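Local atomic coordinates of MgGH51 (Meripilus giganteus, PDB entry 6ZPV), a protein that hydrolyses terminal alpha-L-arabinofuranosyl linkages, probably those on plant cell-wall polysaccharides, as a fungal GH51 alpha-L-arabinofuranosidase. Residues Y34-L38 and Q39-F43; Q45-P48 and N49-A52; L482-V486 and N487-W491. All blocks are in the same frame, centred on the assembly; numbering follows the deposited sequence.

Contact 1: residues Y34-L38 and Q39-F43; sequences YAELL and QNRAF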
loop_
_atom_site.group_PDB
_atom_site.type_symbol
_atom_site.label_atom_id
_atom_site.label_comp_id
_atom_site.label_asym_id
_atom_site.label_seq_id
_atom_site.Cartn_x
_atom_site.Cartn_y
_atom_site.Cartn_z
ATOM N N TYR A 34 0.431 -5.359 -6.155
ATOM C CA TYR A 34 0.110 -6.717 -6.625
ATOM C C TYR A 34 0.615 -6.885 -8.053
ATOM O O TYR A 34 0.310 -6.059 -8.898
ATOM C CB TYR A 34 -1.395 -6.943 -6.487
ATOM C CG TYR A 34 -1.895 -8.319 -6.858
ATOM C CD1 TYR A 34 -1.281 -9.475 -6.391
ATOM C CD2 TYR A 34 -3.026 -8.448 -7.641
ATOM C CE1 TYR A 34 -1.791 -10.720 -6.720
ATOM C CE2 TYR A 34 -3.531 -9.709 -7.954
ATOM C CZ TYR A 34 -2.908 -10.854 -7.519
ATOM O OH TYR A 34 -3.462 -12.084 -7.853
ATOM N N ALA A 35 1.374 -7.952 -8.334
ATOM C CA ALA A 35 2.149 -7.978 -9.613
ATOM C C ALA A 35 1.334 -8.312 -10.859
ATOM O O ALA A 35 1.885 -8.198 -11.957
ATOM C CB ALA A 35 3.292 -8.963 -9.473
ATOM N N GLU A 36 0.078 -8.735 -10.728
ATOM C CA GLU A 36 -0.738 -9.067 -11.895
ATOM C C GLU A 36 -0.703 -7.950 -12.915
ATOM O O GLU A 36 -0.918 -6.742 -12.577
ATOM C CB GLU A 36 -2.182 -9.306 -11.437
ATOM C CG GLU A 36 -3.189 -9.416 -12.558
ATOM C CD GLU A 36 -2.995 -10.660 -13.440
ATOM O OE1 GLU A 36 -3.095 -11.784 -12.855
ATOM O OE2 GLU A 36 -2.720 -10.517 -14.639
ATOM N N LEU A 37 -0.561 -8.271 -14.189
ATOM C CA LEU A 37 -0.429 -7.282 -15.264
ATOM C C LEU A 37 -1.704 -7.055 -16.052
ATOM O O LEU A 37 -1.772 -6.023 -16.773
ATOM C CB LEU A 37 0.682 -7.775 -16.230
ATOM C CG LEU A 37 2.047 -7.833 -15.592
ATOM C CD1 LEU A 37 3.059 -8.535 -16.476
ATOM C CD2 LEU A 37 2.532 -6.449 -15.205
ATOM N N LEU A 38 -2.664 -7.957 -16.001
ATOM C CA LEU A 38 -3.891 -7.818 -16.766
ATOM C C LEU A 38 -4.956 -7.089 -15.943
ATOM O O LEU A 38 -5.212 -7.488 -14.804
ATOM C CB LEU A 38 -4.445 -9.155 -17.242
ATOM C CG LEU A 38 -3.444 -10.062 -17.940
ATOM C CD1 LEU A 38 -4.113 -11.323 -18.416
ATOM C CD2 LEU A 38 -2.754 -9.369 -19.095
ATOM N N GLN A 39 -5.566 -6.071 -16.494
ATOM C CA GLN A 39 -6.642 -5.314 -15.838
ATOM C C GLN A 39 -7.970 -6.021 -16.153
ATOM O O GLN A 39 -8.173 -6.506 -17.248
ATOM C CB GLN A 39 -6.607 -3.855 -16.238
ATOM C CG GLN A 39 -7.695 -3.034 -15.622
ATOM C CD GLN A 39 -7.587 -1.546 -15.845
ATOM O OE1 GLN A 39 -6.817 -1.041 -16.761
ATOM N NE2 GLN A 39 -8.358 -0.809 -15.131
ATOM N N ASN A 40 -8.872 -6.064 -15.183
ATOM C CA ASN A 40 -10.179 -6.699 -15.400
ATOM C C ASN A 40 -9.970 -8.161 -15.860
ATOM O O ASN A 40 -10.604 -8.631 -16.837
ATOM C CB ASN A 40 -11.041 -5.871 -16.372
ATOM C CG ASN A 40 -12.458 -6.374 -16.551
ATOM O OD1 ASN A 40 -13.020 -7.028 -15.638
ATOM N ND2 ASN A 40 -13.077 -6.009 -17.687
ATOM N N ARG A 41 -9.087 -8.862 -15.167
ATOM C CA ARG A 41 -8.588 -10.165 -15.620
ATOM C C ARG A 41 -9.635 -11.267 -15.637
ATOM O O ARG A 41 -9.491 -12.249 -16.363
ATOM C CB ARG A 41 -7.400 -10.600 -14.789
ATOM C CG ARG A 41 -7.715 -11.024 -13.355
ATOM C CD ARG A 41 -6.469 -11.422 -12.582
ATOM N NE ARG A 41 -6.773 -11.786 -11.236
ATOM C CZ ARG A 41 -5.886 -12.010 -10.282
ATOM N NH1 ARG A 41 -4.584 -11.998 -10.549
ATOM N NH2 ARG A 41 -6.268 -12.277 -9.035
ATOM N N ALA A 42 -10.652 -11.131 -14.785
ATOM C CA ALA A 42 -11.650 -12.203 -14.611
ATOM C C ALA A 42 -13.057 -11.636 -14.601
ATOM O O ALA A 42 -13.999 -12.323 -14.180
ATOM C CB ALA A 42 -11.356 -12.986 -13.352
ATOM N N PHE A 43 -13.250 -10.429 -15.131
ATOM C CA PHE A 43 -14.585 -9.846 -15.328
ATOM C C PHE A 43 -15.322 -9.801 -13.982
ATOM O O PHE A 43 -16.555 -9.933 -13.929
ATOM C CB PHE A 43 -15.365 -10.610 -16.405
ATOM C CG PHE A 43 -14.513 -10.766 -17.655
ATOM C CD1 PHE A 43 -14.265 -9.718 -18.502
ATOM C CD2 PHE A 43 -13.832 -11.947 -17.882
ATOM C CE1 PHE A 43 -13.346 -9.836 -19.540
ATOM C CE2 PHE A 43 -12.921 -12.060 -18.901
ATOM C CZ PHE A 43 -12.673 -11.022 -19.714
#
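Arg-41 brings the NH1/NH2 end of its guanidinium group up to the hydroxyl of Tyr-34 while the same group bonds to the carboxylate of Glu-36. All three belong to the loop that leaves helix 29-33, just after the first strand of the (beta/alpha)8 barrel, and runs to the beta sandwich that begins with strand 57-60. From CG to NE the arginine chain is fully extended, which carries its charge back along the loop to Glu-36 and Tyr-34. Both terminal nitrogens grip one atom, Tyr-34 OH, at 2.9 Å from NH1 and 3.1 Å from NH2 of Arg-41. The hydroxyl lies close to the guanidinium plane, whereas ring and guanidinium planes stand 80° apart, so this is an end-on polar grip and not a stack. A phenol suits the place because its oxygen can accept from the arginine and still bond to Asn-207 OD1.

Arg-41 NH1 also forms a salt bridge with Glu-36 OE1 at 2.8 Å, again near the guanidinium plane, reaching the oxygen from its anti side. Glu-36 bends at chi2 (67°), which turns the carboxylate back over its own loop. There OE2 takes the backbone N of Leu-38 on its anti lone pair, and Leu-197 N binds it too, while OE1 has a second partner in Ser-196 OG. A buried acid is thus balanced by arginine and by donors of strand 189-198, which probably favours its ionised form. Further along, the aliphatic start of Arg-41 rests on Leu-38, with Arg-41 CB 4.1 Å from Leu-38 CB and 3.8 Å from Leu-38 O.

Contact 2: residues Q45-P48 and N49-A52; sequences QVTP and NTAA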
loop_
_atom_site.group_PDB
_atom_site.type_symbol
_atom_site.label_atom_id
_atom_site.label_comp_id
_atom_site.label_asym_id
_atom_site.label_seq_id
_atom_site.Cartn_x
_atom_site.Cartn_y
_atom_site.Cartn_z
ATOM N N GLN A 45 -17.306 -8.493 -10.909
ATOM C CA GLN A 45 -18.176 -7.380 -10.454
ATOM C C GLN A 45 -18.499 -6.403 -11.564
ATOM O O GLN A 45 -18.678 -5.203 -11.280
ATOM C CB GLN A 45 -17.577 -6.673 -9.225
ATOM C CG GLN A 45 -17.284 -7.605 -8.050
ATOM C CD GLN A 45 -18.472 -8.298 -7.451
ATOM O OE1 GLN A 45 -19.630 -7.919 -7.681
ATOM N NE2 GLN A 45 -18.214 -9.312 -6.670
ATOM N N VAL A 46 -18.606 -6.903 -12.790
ATOM C CA VAL A 46 -19.100 -6.073 -13.902
ATOM C C VAL A 46 -20.417 -6.655 -14.412
ATOM O O VAL A 46 -20.756 -7.805 -14.134
ATOM C CB VAL A 46 -18.081 -5.981 -15.065
ATOM C CG1 VAL A 46 -16.788 -5.355 -14.557
ATOM C CG2 VAL A 46 -17.812 -7.338 -15.702
ATOM N N THR A 47 -21.163 -5.837 -15.160
ATOM C CA THR A 47 -22.492 -6.207 -15.682
ATOM C C THR A 47 -22.324 -6.787 -17.076
ATOM O O THR A 47 -21.797 -6.140 -18.007
ATOM C CB THR A 47 -23.396 -4.977 -15.704
ATOM O OG1 THR A 47 -23.493 -4.449 -14.399
ATOM C CG2 THR A 47 -24.755 -5.318 -16.269
ATOM N N PRO A 48 -22.768 -8.045 -17.312
ATOM C CA PRO A 48 -22.676 -8.633 -18.653
ATOM C C PRO A 48 -23.284 -7.773 -19.740
ATOM O O PRO A 48 -24.240 -7.044 -19.504
ATOM C CB PRO A 48 -23.414 -9.954 -18.468
ATOM C CG PRO A 48 -23.319 -10.292 -17.025
ATOM C CD PRO A 48 -23.315 -8.986 -16.312
ATOM N N ASN A 49 -22.699 -7.927 -20.932
ATOM C CA ASN A 49 -23.278 -7.323 -22.137
ATOM C C ASN A 49 -23.281 -5.791 -22.075
ATOM O O ASN A 49 -24.196 -5.126 -22.596
ATOM C CB ASN A 49 -24.656 -7.917 -22.466
ATOM C CG ASN A 49 -24.570 -9.425 -22.695
ATOM O OD1 ASN A 49 -23.849 -9.884 -23.624
ATOM N ND2 ASN A 49 -25.139 -10.197 -21.776
ATOM N N THR A 50 -22.256 -5.213 -21.445
ATOM C CA THR A 50 -22.009 -3.771 -21.436
ATOM C C THR A 50 -20.579 -3.497 -21.867
ATOM O O THR A 50 -19.684 -4.353 -21.766
ATOM C CB THR A 50 -22.185 -3.164 -20.040
ATOM O OG1 THR A 50 -21.216 -3.691 -19.103
ATOM C CG2 THR A 50 -23.582 -3.398 -19.493
ATOM N N ALA A 51 -20.316 -2.279 -22.348
ATOM C CA ALA A 51 -18.973 -1.827 -22.728
ATOM C C ALA A 51 -18.097 -1.843 -21.479
ATOM O O ALA A 51 -16.934 -2.260 -21.583
ATOM C CB ALA A 51 -19.070 -0.467 -23.369
ATOM N N ALA A 52 -18.601 -1.429 -20.326
ATOM C CA ALA A 52 -17.775 -1.365 -19.116
ATOM C C ALA A 52 -17.275 -2.752 -18.741
ATOM O O ALA A 52 -16.138 -2.885 -18.232
ATOM C CB ALA A 52 -18.478 -0.698 -17.967
#
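The polar part of this surface turn, in the loop between helix 29-33 and strand 57-60, is one hydrogen bond, in which Thr-50 OG1 donates to the backbone carbonyl oxygen Thr-47 O at 2.7 Å. The hydroxyl approaches in the carbonyl plane, with a C=O...donor angle of 148°. At Thr-50 a chi1 of 64° sets OG1 between its own backbone N and carbonyl carbon, from where it faces back across the turn. Having given its proton to Thr-47 O, the same oxygen accepts from Ala-53 N, three residues further on. A threonine suits the position because one hydroxyl can close the turn behind it and bind the start of the short helical turn ahead.

Van der Waals contacts run beside that bond. The nonpolar one joins the methyl groups of the two threonines, Thr-47 CG2 lying 3.9 Å from Thr-50 CG2; Thr-50 CG2 also approaches Pro-48 O at 3.7 Å. At the bend, Asn-49 ND2 comes within 3.7 Å of Pro-48 CB, alongside the proline ring. Pro-48 and Asn-49 suit the bend itself: the proline ring holds phi near its present -53°, and asparagine accepts the left-handed backbone conformation more readily than most residues.

The bend lies against strand 64-69 of the beta sandwich, Pro-48 packing on Gln-69 and Asn-49 on Ala-66, with a backbone hydrogen bond between Asn-49 and Val-67. The chemistry implies that one hydroxyl, as donor and acceptor, ties Thr-47 before the bend to Thr-50 after it, while proline and asparagine suit the backbone between.

Contact 3: residues L482-V486 and N487-W491; sequences LLQHV and NSTQW. With NAG (2-acetamido-2-deoxy-beta-D-glucopyranose), chain C.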
loop_
_atom_site.group_PDB
_atom_site.type_symbol
_atom_site.label_atom_id
_atom_site.label_comp_id
_atom_site.label_asym_id
_atom_site.label_seq_id
_atom_site.Cartn_x
_atom_site.Cartn_y
_atom_site.Cartn_z
ATOM N N LEU A 482 0.119 5.776 0.634
ATOM C CA LEU A 482 1.442 5.240 0.330
ATOM C C LEU A 482 1.754 5.299 -1.153
ATOM O O LEU A 482 2.904 5.632 -1.492
ATOM C CB LEU A 482 1.478 3.824 0.855
ATOM C CG LEU A 482 2.814 3.087 0.743
ATOM C CD1 LEU A 482 3.916 3.792 1.501
ATOM C CD2 LEU A 482 2.658 1.667 1.211
ATOM N N LEU A 483 0.796 4.894 -1.995
ATOM C CA LEU A 483 1.099 4.562 -3.384
ATOM C C LEU A 483 0.142 5.241 -4.343
ATOM O O LEU A 483 -1.062 5.424 -4.041
ATOM C CB LEU A 483 1.044 3.042 -3.583
ATOM C CG LEU A 483 2.256 2.286 -3.058
ATOM C CD1 LEU A 483 2.042 0.815 -2.995
ATOM C CD2 LEU A 483 3.477 2.571 -3.904
ATOM N N GLN A 484 0.634 5.494 -5.549
ATOM C CA GLN A 484 -0.142 6.141 -6.619
ATOM C C GLN A 484 0.251 5.657 -8.007
ATOM O O GLN A 484 1.390 5.905 -8.449
ATOM C CB GLN A 484 0.056 7.643 -6.577
ATOM C CG GLN A 484 -0.574 8.415 -7.718
ATOM C CD GLN A 484 -0.059 9.842 -7.856
ATOM O OE1 GLN A 484 0.959 10.214 -7.310
ATOM N NE2 GLN A 484 -0.780 10.618 -8.643
ATOM N N HIS A 485 -0.711 5.097 -8.741
ATOM C CA HIS A 485 -0.550 4.878 -10.190
ATOM C C HIS A 485 -0.840 6.205 -10.849
ATOM O O HIS A 485 -1.950 6.745 -10.757
ATOM C CB HIS A 485 -1.525 3.799 -10.701
ATOM C CG HIS A 485 -1.122 3.289 -12.010
ATOM N ND1 HIS A 485 -0.872 4.125 -13.108
ATOM C CD2 HIS A 485 -0.812 2.017 -12.384
ATOM C CE1 HIS A 485 -0.478 3.324 -14.075
ATOM N NE2 HIS A 485 -0.431 2.029 -13.689
ATOM N N VAL A 486 0.158 6.791 -11.512
ATOM C CA VAL A 486 -0.016 8.128 -12.102
ATOM C C VAL A 486 -1.039 8.151 -13.219
ATOM O O VAL A 486 -1.489 9.235 -13.577
ATOM C CB VAL A 486 1.304 8.732 -12.541
ATOM C CG1 VAL A 486 2.226 8.917 -11.376
ATOM C CG2 VAL A 486 1.943 7.944 -13.700
ATOM N N ASN A 487 -1.451 7.012 -13.737
ATOM C CA ASN A 487 -2.495 6.984 -14.764
ATOM C C ASN A 487 -3.873 6.740 -14.204
ATOM O O ASN A 487 -4.857 6.740 -14.990
ATOM C CB ASN A 487 -2.183 5.970 -15.865
ATOM C CG ASN A 487 -0.864 6.226 -16.533
ATOM O OD1 ASN A 487 0.087 5.463 -16.427
ATOM N ND2 ASN A 487 -0.784 7.358 -17.238
ATOM N N SER A 488 -4.043 6.532 -12.901
ATOM C CA SER A 488 -5.370 6.343 -12.292
ATOM C C SER A 488 -5.314 6.736 -10.823
ATOM O O SER A 488 -5.084 5.923 -9.945
ATOM C CB SER A 488 -5.852 4.934 -12.456
ATOM O OG SER A 488 -7.165 4.801 -11.878
ATOM N N THR A 489 -5.528 8.037 -10.609
ATOM C CA THR A 489 -5.398 8.697 -9.313
ATOM C C THR A 489 -6.729 9.217 -8.773
ATOM O O THR A 489 -7.436 9.924 -9.516
ATOM C CB THR A 489 -4.395 9.842 -9.450
ATOM O OG1 THR A 489 -3.092 9.298 -9.747
ATOM C CG2 THR A 489 -4.310 10.649 -8.180
ATOM N N GLN A 490 -7.036 8.862 -7.542
ATOM C CA GLN A 490 -8.197 9.375 -6.804
ATOM C C GLN A 490 -7.837 10.333 -5.651
ATOM O O GLN A 490 -8.713 11.018 -5.177
ATOM C CB GLN A 490 -9.096 8.265 -6.316
ATOM C CG GLN A 490 -9.598 7.332 -7.422
ATOM C CD GLN A 490 -8.607 6.308 -7.917
ATOM O OE1 GLN A 490 -8.014 5.647 -7.070
ATOM N NE2 GLN A 490 -8.468 6.184 -9.252
ATOM N N TRP A 491 -6.577 10.390 -5.284
ATOM C CA TRP A 491 -6.131 11.232 -4.156
ATOM C C TRP A 491 -4.667 11.630 -4.367
ATOM O O TRP A 491 -3.898 10.730 -4.757
ATOM C CB TRP A 491 -6.256 10.494 -2.842
ATOM C CG TRP A 491 -5.899 11.242 -1.601
ATOM C CD1 TRP A 491 -4.669 11.565 -1.142
ATOM C CD2 TRP A 491 -6.819 11.840 -0.662
ATOM N NE1 TRP A 491 -4.732 12.219 0.048
ATOM C CE2 TRP A 491 -6.053 12.418 0.361
ATOM C CE3 TRP A 491 -8.207 12.020 -0.635
ATOM C CZ2 TRP A 491 -6.626 13.068 1.471
ATOM C CZ3 TRP A 491 -8.810 12.658 0.447
ATOM C CH2 TRP A 491 -7.995 13.183 1.460
HETATM C C1 NAG C . 0.412 7.717 -17.916
HETATM C C2 NAG C . 0.122 8.029 -19.406
HETATM C C3 NAG C . 1.323 8.655 -20.107
HETATM C C4 NAG C . 1.898 9.818 -19.274
HETATM C C5 NAG C . 2.167 9.320 -17.910
HETATM C C6 NAG C . 2.845 10.344 -16.946
HETATM C C7 NAG C . -1.600 6.698 -20.521
HETATM C C8 NAG C . -1.817 5.384 -21.196
HETATM N N2 NAG C . -0.352 6.805 -20.077
HETATM O O3 NAG C . 0.915 9.112 -21.401
HETATM O O4 NAG C . 3.110 10.221 -19.965
HETATM O O5 NAG C . 0.937 8.883 -17.321
HETATM O O6 NAG C . 1.974 11.449 -16.887
HETATM O O7 NAG C . -2.471 7.555 -20.480
#
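Asn-487 packs its CB against the imidazole of His-485, 3.6 Å from His-485 ND1, at the start of an Asn-Ser-Thr N-glycosylation sequon. The type I beta turn from His-485 to Ser-488 carries this asparagine just beyond strand 483-485. With CG anti to the carbonyl carbon (chi1 -57°), the amide extends outwards past the ring, the amide and ring planes 54° apart. One branch, OD1, comes 3.2 Å from His-485 CE1; the other, ND2, is covalently joined to NAG C1 at 1.4 Å. Asparagine is required here because its amide nitrogen is the site of sugar attachment. Val-486 CG2 adds a light contact with the sugar at NAG O5.

The turn beneath the glycan is tightly bonded. Asn-487 N donates to His-485 ND1 at 3.0 Å, meeting the ring at its edge and in its plane. ND1 thus acts as acceptor, which is consistent with NE2 being the protonated nitrogen that makes a weak hydrogen bond to Phe-101 O. Trp-102 and Tyr-498 pack on that ring. His-485 O receives two donors from opposite faces of its carbonyl plane, Ser-488 N and Thr-489 OG1.

Thr-489 is the last residue of the sequon. A hydroxyl residue is normally required at this third place, and here the hydroxyl is used twice: it gives its proton to His-485 O and accepts from Gln-484. The glutamine chain is extended beyond CG, and its OE1 is held by Ser-497 OG of the neighbouring strand 496-498. In the amide plane, Gln-484 NE2 meets Thr-489 OG1 at 2.9 Å, nearly straight at 170°.

Overall arrangement
Contacts 1 and 2 follow each other along the loop between helix 29-33 and strand 57-60, their centres about 16 Å apart. They touch lightly where Asn-40 OD1 lies 4.3 Å from Val-46 CG1, and Asn-80 ND2 binds the carbonyls of both Phe-43 and Val-46. Contact 3 comes far later in the chain, yet its centre is about 17 Å from that of contact 1, with nearest atoms about 7 Å apart. Phe-101 and Trp-102 lie between them: Gln-39 packs on the first, Asn-487 and His-485 on the second. Contact 2 is more remote, about 24 Å from contact 3 between centres. Of the three, contact 3 alone carries a glycan, though the Gln-39 side chain of contact 1 is about 9 Å from a bound NAG.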